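Local coordinates for cyclodipeptide synthetase (Mycobacterium tuberculosis, PDB 2X9Q), which probably makes cyclo(L-tyrosyl-L-tyrosyl), an intermediate of mycocyclosin biosynthesis, from two molecules of tyrosyl-tRNA without consuming ATP, at residues Phe94-Leu99 against Thr152-Glu157; Tyr117-Val122 against Val167-Glu172; Asp239-Leu244 against Arg274-Ala279. One frame throughout, in Å; residues are numbered along the deposited sequence.

Contact 1: residues Phe94-Leu99 against Thr152-Glu157; sequences FSRQRL and TTTVNE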
loop_
_atom_site.group_PDB
_atom_site.type_symbol
_atom_site.label_atom_id
_atom_site.label_comp_id
_atom_site.label_asym_id
_atom_site.label_seq_id
_atom_site.Cartn_x
_atom_site.Cartn_y
_atom_site.Cartn_z
ATOM N N PHE A 94 -10.319 -9.189 -0.249
ATOM C CA PHE A 94 -10.827 -8.359 0.861
ATOM C C PHE A 94 -12.284 -8.574 1.148
ATOM O O PHE A 94 -13.104 -7.652 1.057
ATOM C CB PHE A 94 -10.482 -6.840 0.694
ATOM C CG PHE A 94 -8.965 -6.604 0.592
ATOM C CD1 PHE A 94 -8.176 -6.667 1.758
ATOM C CD2 PHE A 94 -8.344 -6.350 -0.657
ATOM C CE1 PHE A 94 -6.763 -6.465 1.692
ATOM C CE2 PHE A 94 -6.921 -6.201 -0.775
ATOM C CZ PHE A 94 -6.155 -6.231 0.448
ATOM N N SER A 95 -12.593 -9.793 1.563
ATOM C CA SER A 95 -13.940 -10.150 1.950
ATOM C C SER A 95 -14.177 -9.515 3.314
ATOM O O SER A 95 -13.208 -9.054 3.976
ATOM C CB SER A 95 -14.028 -11.701 2.045
ATOM O OG SER A 95 -13.327 -12.099 3.252
ATOM N N ARG A 96 -15.445 -9.493 3.752
ATOM C CA ARG A 96 -15.757 -9.047 5.099
ATOM C C ARG A 96 -14.989 -9.828 6.173
ATOM O O ARG A 96 -14.509 -9.247 7.152
ATOM C CB ARG A 96 -17.307 -9.143 5.373
ATOM C CG ARG A 96 -18.101 -7.943 4.762
ATOM C CD ARG A 96 -17.949 -6.675 5.597
ATOM N NE ARG A 96 -18.327 -7.039 6.962
ATOM C CZ ARG A 96 -19.594 -7.129 7.382
ATOM N NH1 ARG A 96 -19.850 -7.577 8.616
ATOM N NH2 ARG A 96 -20.613 -6.772 6.568
ATOM N N GLN A 97 -14.948 -11.130 6.056
ATOM C CA GLN A 97 -14.235 -11.918 7.099
ATOM C C GLN A 97 -12.703 -11.581 7.083
ATOM O O GLN A 97 -12.100 -11.462 8.154
ATOM C CB GLN A 97 -14.421 -13.443 6.843
ATOM C CG GLN A 97 -13.787 -14.383 7.967
ATOM C CD GLN A 97 -14.312 -13.988 9.366
ATOM O OE1 GLN A 97 -13.558 -13.513 10.256
ATOM N NE2 GLN A 97 -15.640 -14.089 9.540
ATOM N N ARG A 98 -12.094 -11.478 5.883
ATOM C CA ARG A 98 -10.649 -11.211 5.809
ATOM C C ARG A 98 -10.367 -9.845 6.426
ATOM O O ARG A 98 -9.377 -9.700 7.112
ATOM C CB ARG A 98 -10.120 -11.209 4.378
ATOM C CG ARG A 98 -8.531 -11.016 4.271
ATOM C CD ARG A 98 -7.970 -12.365 4.446
ATOM N NE ARG A 98 -8.294 -13.002 3.173
ATOM C CZ ARG A 98 -8.416 -14.305 2.989
ATOM N NH1 ARG A 98 -8.213 -15.160 4.007
ATOM N NH2 ARG A 98 -8.720 -14.730 1.762
ATOM N N LEU A 99 -11.227 -8.842 6.175
ATOM C CA LEU A 99 -11.016 -7.498 6.747
ATOM C C LEU A 99 -11.136 -7.548 8.266
ATOM O O LEU A 99 -10.390 -6.874 8.995
ATOM C CB LEU A 99 -11.997 -6.486 6.165
ATOM C CG LEU A 99 -11.702 -6.117 4.676
ATOM C CD1 LEU A 99 -12.958 -5.391 4.115
ATOM C CD2 LEU A 99 -10.426 -5.188 4.630
ATOM N N THR A 152 -15.692 0.193 6.481
ATOM C CA THR A 152 -16.376 0.978 7.490
ATOM C C THR A 152 -17.141 0.084 8.467
ATOM O O THR A 152 -17.041 0.300 9.663
ATOM C CB THR A 152 -17.235 2.081 6.856
ATOM O OG1 THR A 152 -16.367 2.812 5.978
ATOM C CG2 THR A 152 -17.945 3.109 7.945
ATOM N N THR A 153 -17.829 -0.961 7.988
ATOM C CA THR A 153 -18.562 -1.859 8.889
ATOM C C THR A 153 -17.556 -2.554 9.803
ATOM O O THR A 153 -17.758 -2.649 11.015
ATOM C CB THR A 153 -19.349 -2.897 8.052
ATOM O OG1 THR A 153 -20.268 -2.180 7.210
ATOM C CG2 THR A 153 -20.135 -4.005 8.974
ATOM N N THR A 154 -16.478 -3.074 9.209
ATOM C CA THR A 154 -15.400 -3.680 10.000
ATOM C C THR A 154 -14.942 -2.814 11.193
ATOM O O THR A 154 -14.850 -3.280 12.340
ATOM C CB THR A 154 -14.210 -4.059 9.097
ATOM O OG1 THR A 154 -14.665 -4.952 8.063
ATOM C CG2 THR A 154 -13.152 -4.770 9.975
ATOM N N VAL A 155 -14.683 -1.560 10.923
ATOM C CA VAL A 155 -14.068 -0.654 11.905
ATOM C C VAL A 155 -15.099 -0.300 12.985
ATOM O O VAL A 155 -14.755 -0.163 14.166
ATOM C CB VAL A 155 -13.456 0.588 11.224
ATOM C CG1 VAL A 155 -13.113 1.684 12.190
ATOM C CG2 VAL A 155 -12.174 0.199 10.345
ATOM N N ASN A 156 -16.371 -0.182 12.570
ATOM C CA ASN A 156 -17.466 0.184 13.497
ATOM C C ASN A 156 -17.651 -0.990 14.467
ATOM O O ASN A 156 -17.803 -0.797 15.660
ATOM C CB ASN A 156 -18.784 0.441 12.709
ATOM C CG ASN A 156 -18.780 1.776 11.980
ATOM O OD1 ASN A 156 -17.917 2.615 12.191
ATOM N ND2 ASN A 156 -19.733 1.957 11.069
ATOM N N GLU A 157 -17.574 -2.186 13.916
ATOM C CA GLU A 157 -17.666 -3.412 14.675
ATOM C C GLU A 157 -16.523 -3.636 15.653
ATOM O O GLU A 157 -16.739 -4.035 16.825
ATOM C CB GLU A 157 -17.595 -4.535 13.689
ATOM C CG GLU A 157 -18.229 -5.782 14.100
ATOM C CD GLU A 157 -18.880 -6.398 12.904
ATOM O OE1 GLU A 157 -18.291 -7.374 12.404
ATOM O OE2 GLU A 157 -19.947 -5.875 12.440
HETATM O O HOH W 1 -15.910 -7.255 8.396
#
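Leu99 and Thr154 mark the closest backbone approach, 6.7 Å between their CA atoms, where the first turn of helix 96-109 lies beside the C-terminal part of helix 133-158. No direct hydrogen bond spans the two segments, which meet through side chains and one bridging water. Arg96 does most of the reaching. CG sits anti to the carbonyl carbon (chi1 -80°), and bends at chi2 and chi3 set CD and NE; the guanidinium lies by Thr153, which the side chain crosses at about a right angle. Thr153 CG2 lies over the centre of one guanidinium face, 3.5 Å from Arg96 CZ, while Thr153 OG1 is turned back to Ala149 O in its own helix. Glu157 approaches the same guanidinium obliquely: OE1 is 4.1 Å from Arg96 NH1, too far for a salt bridge, and its salt-bridge partner is Arg100, one turn further along helix 96-109. Deeper in, Thr154 places OG1 3.6 Å from Leu99 CB and CG2 3.6 Å from Leu99 O. Leu99 continues onto Val87 and Phe115 of the sheet. Water 1 accepts from Arg96 NE (2.8 Å), in the guanidinium plane, and donates to Arg96 O and to Thr154 OG1 (2.6 Å). Since Thr154 OG1 is also hydrogen-bonded to Lys150 O, one water links Arg96 NE and O to a hydroxyl already held by its own helix. The contact runs from the buried Leu99-Thr154 pair to a water-bridged, charged surface, where Glu157 probably offers Arg96 a modest electrostatic attraction.

Contact 2: residues Tyr117-Val122 against Val167-Glu172; sequences YTDVHV and VRPMSE
Asp119 reaches across to Ser171, just beyond strand 165-169, its CG held between the backbone N and the carbonyl carbon (chi1 65°). From CB the chain leads to CG, 3.6 Å from Pro169 CB, and there the carboxylate divides. OD1 accepts from Ser171 N (2.9 Å) and OD2 accepts a hydrogen bond from Ser171 OG (2.6 Å), each through its syn lone pair; OD2 also rests 3.3 Å from Pro169 CB. One serine thus meets both oxygens, which fixes the rotation of the carboxylate. Two residues earlier on each segment, Tyr117 and Pro169 form a parallel bridge, with Met170 N giving a hydrogen bond to Tyr117 O (2.9 Å) and Tyr117 N a longer one to Arg168 O. The Tyr117 ring lies beside Pro169, whose CA makes a CH-pi contact over one face, while Val167 CG2 meets the ring edge in plane, 3.5 Å from CE1. Met170, present as selenomethionine, runs alongside Thr118, whose OG1 bonds to Glu233, a residue that could be critical in catalysis. By continuing the strand pairing through a side chain, Asp119 joins the loop leaving the C-terminal end of strand 112-117 to the turn that follows edge strand 165-169, next to the probable active site.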
loop_
_atom_site.group_PDB
_atom_site.type_symbol
_atom_site.label_atom_id
_atom_site.label_comp_id
_atom_site.label_asym_id
_atom_site.label_seq_id
_atom_site.Cartn_x
_atom_site.Cartn_y
_atom_site.Cartn_z
ATOM N N TYR A 117 -7.984 2.629 1.699
ATOM C CA TYR A 117 -8.420 2.022 0.452
ATOM C C TYR A 117 -8.114 2.935 -0.713
ATOM O O TYR A 117 -8.211 4.180 -0.639
ATOM C CB TYR A 117 -9.911 1.576 0.477
ATOM C CG TYR A 117 -10.875 2.720 0.692
ATOM C CD1 TYR A 117 -11.170 3.134 1.974
ATOM C CD2 TYR A 117 -11.456 3.436 -0.404
ATOM C CE1 TYR A 117 -12.035 4.185 2.214
ATOM C CE2 TYR A 117 -12.347 4.533 -0.160
ATOM C CZ TYR A 117 -12.660 4.839 1.132
ATOM O OH TYR A 117 -13.436 5.939 1.458
ATOM N N THR A 118 -7.707 2.314 -1.798
ATOM C CA THR A 118 -7.273 3.104 -2.945
ATOM C C THR A 118 -8.529 3.600 -3.724
ATOM O O THR A 118 -9.335 2.805 -4.114
ATOM C CB THR A 118 -6.251 2.346 -3.795
ATOM O OG1 THR A 118 -5.080 2.162 -2.992
ATOM C CG2 THR A 118 -5.787 3.242 -5.047
ATOM N N ASP A 119 -8.713 4.902 -3.879
ATOM C CA ASP A 119 -9.890 5.383 -4.604
ATOM C C ASP A 119 -9.470 6.348 -5.738
ATOM O O ASP A 119 -10.217 7.300 -6.100
ATOM C CB ASP A 119 -10.851 6.071 -3.620
ATOM C CG ASP A 119 -10.239 7.310 -3.032
ATOM O OD1 ASP A 119 -8.974 7.332 -2.824
ATOM O OD2 ASP A 119 -10.975 8.275 -2.756
ATOM N N VAL A 120 -8.237 6.210 -6.210
ATOM C CA VAL A 120 -7.717 7.128 -7.231
ATOM C C VAL A 120 -7.121 6.242 -8.331
ATOM O O VAL A 120 -6.616 5.139 -8.039
ATOM C CB VAL A 120 -6.593 8.053 -6.657
ATOM C CG1 VAL A 120 -7.258 9.249 -5.857
ATOM C CG2 VAL A 120 -5.567 7.217 -5.821
ATOM N N HIS A 121 -7.216 6.701 -9.584
ATOM C CA HIS A 121 -6.772 5.946 -10.751
ATOM C C HIS A 121 -7.463 4.601 -10.950
ATOM O O HIS A 121 -6.937 3.786 -11.720
ATOM C CB HIS A 121 -5.205 5.784 -10.809
ATOM C CG HIS A 121 -4.499 7.102 -10.650
ATOM N ND1 HIS A 121 -4.473 8.046 -11.648
ATOM C CD2 HIS A 121 -3.851 7.645 -9.590
ATOM C CE1 HIS A 121 -3.824 9.121 -11.221
ATOM N NE2 HIS A 121 -3.475 8.914 -9.963
ATOM N N VAL A 122 -8.595 4.372 -10.264
ATOM C CA VAL A 122 -9.364 3.138 -10.448
ATOM C C VAL A 122 -10.141 3.110 -11.781
ATOM O O VAL A 122 -10.035 2.171 -12.584
ATOM C CB VAL A 122 -10.281 2.882 -9.205
ATOM C CG1 VAL A 122 -11.103 1.612 -9.415
ATOM C CG2 VAL A 122 -9.324 2.709 -7.994
ATOM N N VAL A 167 -10.355 4.164 9.085
ATOM C CA VAL A 167 -10.349 3.851 7.653
ATOM C C VAL A 167 -10.335 5.181 6.961
ATOM O O VAL A 167 -10.955 6.131 7.426
ATOM C CB VAL A 167 -11.568 3.042 7.154
ATOM C CG1 VAL A 167 -12.930 3.516 7.765
ATOM C CG2 VAL A 167 -11.616 3.030 5.538
ATOM N N ARG A 168 -9.606 5.296 5.857
ATOM C CA ARG A 168 -9.833 6.491 5.052
ATOM C C ARG A 168 -9.415 6.241 3.617
ATOM O O ARG A 168 -8.654 5.338 3.378
ATOM C CB ARG A 168 -9.092 7.683 5.591
ATOM C CG ARG A 168 -7.633 7.665 5.300
ATOM C CD ARG A 168 -6.915 8.755 6.187
ATOM N NE ARG A 168 -6.628 8.201 7.512
ATOM C CZ ARG A 168 -6.263 8.922 8.590
ATOM N NH1 ARG A 168 -6.131 10.233 8.533
ATOM N NH2 ARG A 168 -6.035 8.320 9.735
ATOM N N PRO A 169 -9.927 7.062 2.691
ATOM C CA PRO A 169 -9.519 6.859 1.306
ATOM C C PRO A 169 -8.131 7.431 1.033
ATOM O O PRO A 169 -7.735 8.453 1.622
ATOM C CB PRO A 169 -10.578 7.650 0.508
ATOM C CG PRO A 169 -11.009 8.790 1.452
ATOM C CD PRO A 169 -10.781 8.270 2.881
HETATM N N MSE A 170 -7.420 6.840 0.064
HETATM C CA MSE A 170 -6.142 7.345 -0.325
HETATM C C MSE A 170 -6.210 8.840 -0.756
HETATM O O MSE A 170 -5.252 9.649 -0.473
HETATM C CB MSE A 170 -5.547 6.432 -1.499
HETATM C CG MSE A 170 -4.054 6.898 -1.935
HETATM SE SE MSE A 170 -2.846 6.561 -0.371
HETATM C CE MSE A 170 -2.838 4.622 -0.490
ATOM N N SER A 171 -7.294 9.254 -1.419
ATOM C CA SER A 171 -7.462 10.668 -1.884
ATOM C C SER A 171 -7.489 11.649 -0.733
ATOM O O SER A 171 -7.204 12.781 -0.920
ATOM C CB SER A 171 -8.827 10.903 -2.658
ATOM O OG SER A 171 -9.895 10.452 -1.826
ATOM N N GLU A 172 -7.872 11.229 0.444
ATOM C CA GLU A 172 -7.874 12.161 1.572
ATOM C C GLU A 172 -6.450 12.707 1.891
ATOM O O GLU A 172 -6.310 13.830 2.403
ATOM C CB GLU A 172 -8.368 11.396 2.798
ATOM C CG GLU A 172 -8.615 12.257 3.995
ATOM C CD GLU A 172 -9.598 11.586 4.979
ATOM O OE1 GLU A 172 -10.801 11.270 4.627
ATOM O OE2 GLU A 172 -9.135 11.387 6.105
#

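Contact 3: residues Asp239-Leu244 against Arg274-Ala279; sequences DTPAIL and RNQGHA
Gln276 OE1 accepts a hydrogen bond from Thr240 N at 2.9 Å, the donor lying nearly along the C=O axis, and carbon atoms crowd in beside it: Thr240 CB at 3.3 Å and Pro241 CD at 3.4 Å. The side chain gets there with CG anti to the backbone N (chi1 175°) and a bend at chi2 (72°) that turns CD toward the helix. The other end of the amide is held as well. NE2 donates to Gly277 O (3.0 Å), in its own strand, and to water 2, which in turn donates to Thr240 OG1 (2.9 Å). With both ends of the amide bonded, its orientation is well defined, and Thr240 is met through its backbone N-H directly and through its hydroxyl by way of the water. That hydroxyl also bonds to Leu236 O, one turn back.

Helix 220-244 is kinked here. Neither Pro241 N nor Ala242 N is bonded to the preceding turn; the proline nitrogen carries no hydrogen, and Ala242 N instead donates to Asp239 OD1, an Asx motif in which the donor stands above the carboxylate plane. In the Rossmann-like fold of this family, related to class I tRNA synthetases, the kinked helix end packs on the start of strand 276-283, the two short axes 8.4 Å apart and 118° from parallel.

Pro241 adds a contact of its own. Its ring crosses the Gln276 side chain at about a right angle, and CG comes within 3.6 Å of the carbonyl O of Asn275, which immediately precedes the strand. Thr240 also touches Ser249, His82 and Val84, reaching two neighbouring strands of the sheet.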
loop_
_atom_site.group_PDB
_atom_site.type_symbol
_atom_site.label_atom_id
_atom_site.label_comp_id
_atom_site.label_asym_id
_atom_site.label_seq_id
_atom_site.Cartn_x
_atom_site.Cartn_y
_atom_site.Cartn_z
ATOM N N ASP A 239 6.939 7.150 3.795
ATOM C CA ASP A 239 6.984 7.916 5.070
ATOM C C ASP A 239 5.638 8.146 5.722
ATOM O O ASP A 239 5.252 9.316 5.970
ATOM C CB ASP A 239 7.711 9.258 4.872
ATOM C CG ASP A 239 8.369 9.757 6.192
ATOM O OD1 ASP A 239 8.047 9.213 7.322
ATOM O OD2 ASP A 239 9.253 10.638 6.135
ATOM N N THR A 240 4.959 7.049 6.050
ATOM C CA THR A 240 3.746 7.112 6.844
ATOM C C THR A 240 3.992 7.853 8.182
ATOM O O THR A 240 3.150 8.651 8.607
ATOM C CB THR A 240 3.175 5.702 7.112
ATOM O OG1 THR A 240 2.745 5.123 5.866
ATOM C CG2 THR A 240 1.945 5.729 8.097
ATOM N N PRO A 241 5.167 7.659 8.830
ATOM C CA PRO A 241 5.395 8.503 10.054
ATOM C C PRO A 241 5.249 10.010 9.828
ATOM O O PRO A 241 4.621 10.699 10.661
ATOM C CB PRO A 241 6.872 8.154 10.427
ATOM C CG PRO A 241 6.838 6.678 10.140
ATOM C CD PRO A 241 6.248 6.680 8.665
ATOM N N ALA A 242 5.794 10.566 8.752
ATOM C CA ALA A 242 5.568 11.975 8.384
ATOM C C ALA A 242 4.113 12.305 8.098
ATOM O O ALA A 242 3.629 13.338 8.519
ATOM C CB ALA A 242 6.408 12.420 7.181
ATOM N N ILE A 243 3.398 11.418 7.427
ATOM C CA ILE A 243 2.058 11.773 6.963
ATOM C C ILE A 243 1.052 11.659 8.138
ATOM O O ILE A 243 0.159 12.496 8.256
ATOM C CB ILE A 243 1.689 10.775 5.852
ATOM C CG1 ILE A 243 2.626 11.048 4.625
ATOM C CG2 ILE A 243 0.150 10.813 5.545
ATOM C CD1 ILE A 243 2.551 9.887 3.542
ATOM N N LEU A 244 1.189 10.615 8.948
ATOM C CA LEU A 244 0.230 10.316 10.026
ATOM C C LEU A 244 0.728 10.730 11.421
ATOM O O LEU A 244 -0.006 10.608 12.372
ATOM C CB LEU A 244 -0.137 8.835 10.023
ATOM C CG LEU A 244 -0.974 8.403 8.798
ATOM C CD1 LEU A 244 -1.273 6.918 8.878
ATOM C CD2 LEU A 244 -2.277 9.226 8.765
ATOM N N ARG A 274 13.905 5.805 7.441
ATOM C CA ARG A 274 14.418 4.792 8.392
ATOM C C ARG A 274 13.348 4.307 9.369
ATOM O O ARG A 274 13.493 3.229 9.939
ATOM C CB ARG A 274 15.604 5.382 9.212
ATOM C CG ARG A 274 15.095 6.438 10.254
ATOM C CD ARG A 274 16.280 7.011 11.113
ATOM N NE ARG A 274 17.080 5.978 11.801
ATOM C CZ ARG A 274 16.704 5.190 12.796
ATOM N NH1 ARG A 274 15.433 5.224 13.339
ATOM N NH2 ARG A 274 17.646 4.312 13.273
ATOM N N ASN A 275 12.248 5.025 9.518
ATOM C CA ASN A 275 11.117 4.623 10.462
ATOM C C ASN A 275 9.917 3.970 9.758
ATOM O O ASN A 275 8.834 3.686 10.351
ATOM C CB ASN A 275 10.748 5.912 11.212
ATOM C CG ASN A 275 11.924 6.426 12.062
ATOM O OD1 ASN A 275 12.636 5.591 12.682
ATOM N ND2 ASN A 275 12.079 7.738 12.168
ATOM N N GLN A 276 10.122 3.720 8.454
ATOM C CA GLN A 276 9.065 3.074 7.644
ATOM C C GLN A 276 9.464 1.641 7.249
ATOM O O GLN A 276 10.576 1.394 6.794
ATOM C CB GLN A 276 8.867 3.879 6.321
ATOM C CG GLN A 276 7.841 3.166 5.352
ATOM C CD GLN A 276 6.446 3.280 5.887
ATOM O OE1 GLN A 276 6.016 4.375 6.225
ATOM N NE2 GLN A 276 5.729 2.170 5.959
ATOM N N GLY A 277 8.567 0.679 7.396
ATOM C CA GLY A 277 8.851 -0.668 6.923
ATOM C C GLY A 277 7.715 -1.251 6.098
ATOM O O GLY A 277 6.596 -0.679 6.007
ATOM N N HIS A 278 7.981 -2.400 5.516
ATOM C CA HIS A 278 6.941 -3.119 4.730
ATOM C C HIS A 278 6.920 -4.560 5.194
ATOM O O HIS A 278 7.987 -5.111 5.502
ATOM C CB HIS A 278 7.356 -3.057 3.216
ATOM C CG HIS A 278 6.508 -3.859 2.272
ATOM N ND1 HIS A 278 5.122 -3.901 2.353
ATOM C CD2 HIS A 278 6.845 -4.561 1.153
ATOM C CE1 HIS A 278 4.654 -4.607 1.329
ATOM N NE2 HIS A 278 5.687 -5.016 0.588
ATOM N N ALA A 279 5.729 -5.176 5.244
ATOM C CA ALA A 279 5.587 -6.575 5.445
ATOM C C ALA A 279 4.560 -7.172 4.518
ATOM O O ALA A 279 3.515 -6.586 4.261
ATOM C CB ALA A 279 5.177 -6.928 6.937
HETATM O O HOH W 2 2.965 2.321 6.619
#

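Overall arrangement
Contacts 2 and 3 reach the same mixed sheet of the cyclodipeptide synthase fold, and contact 1 pairs two helices that pack on it. Along the chain, contacts 1 and 2 interleave, since their segments alternate, and contact 3 follows both. Contacts 1 and 2 have centres 16 Å apart and touch where Thr152 and Val155 of helix 133-158 pack on Val167 of the strand that follows it. Contact 3, centred 18 Å from contact 2, meets it where Leu244 CD2 packs on Arg168; contacts 1 and 3 do not touch, their centres being 24 Å apart. Contact 2 joins two parallel strands at the sheet's edge, while contact 3 brings helix 220-244, which carries Glu233, a residue that could be critical in catalysis, against strand 276-283.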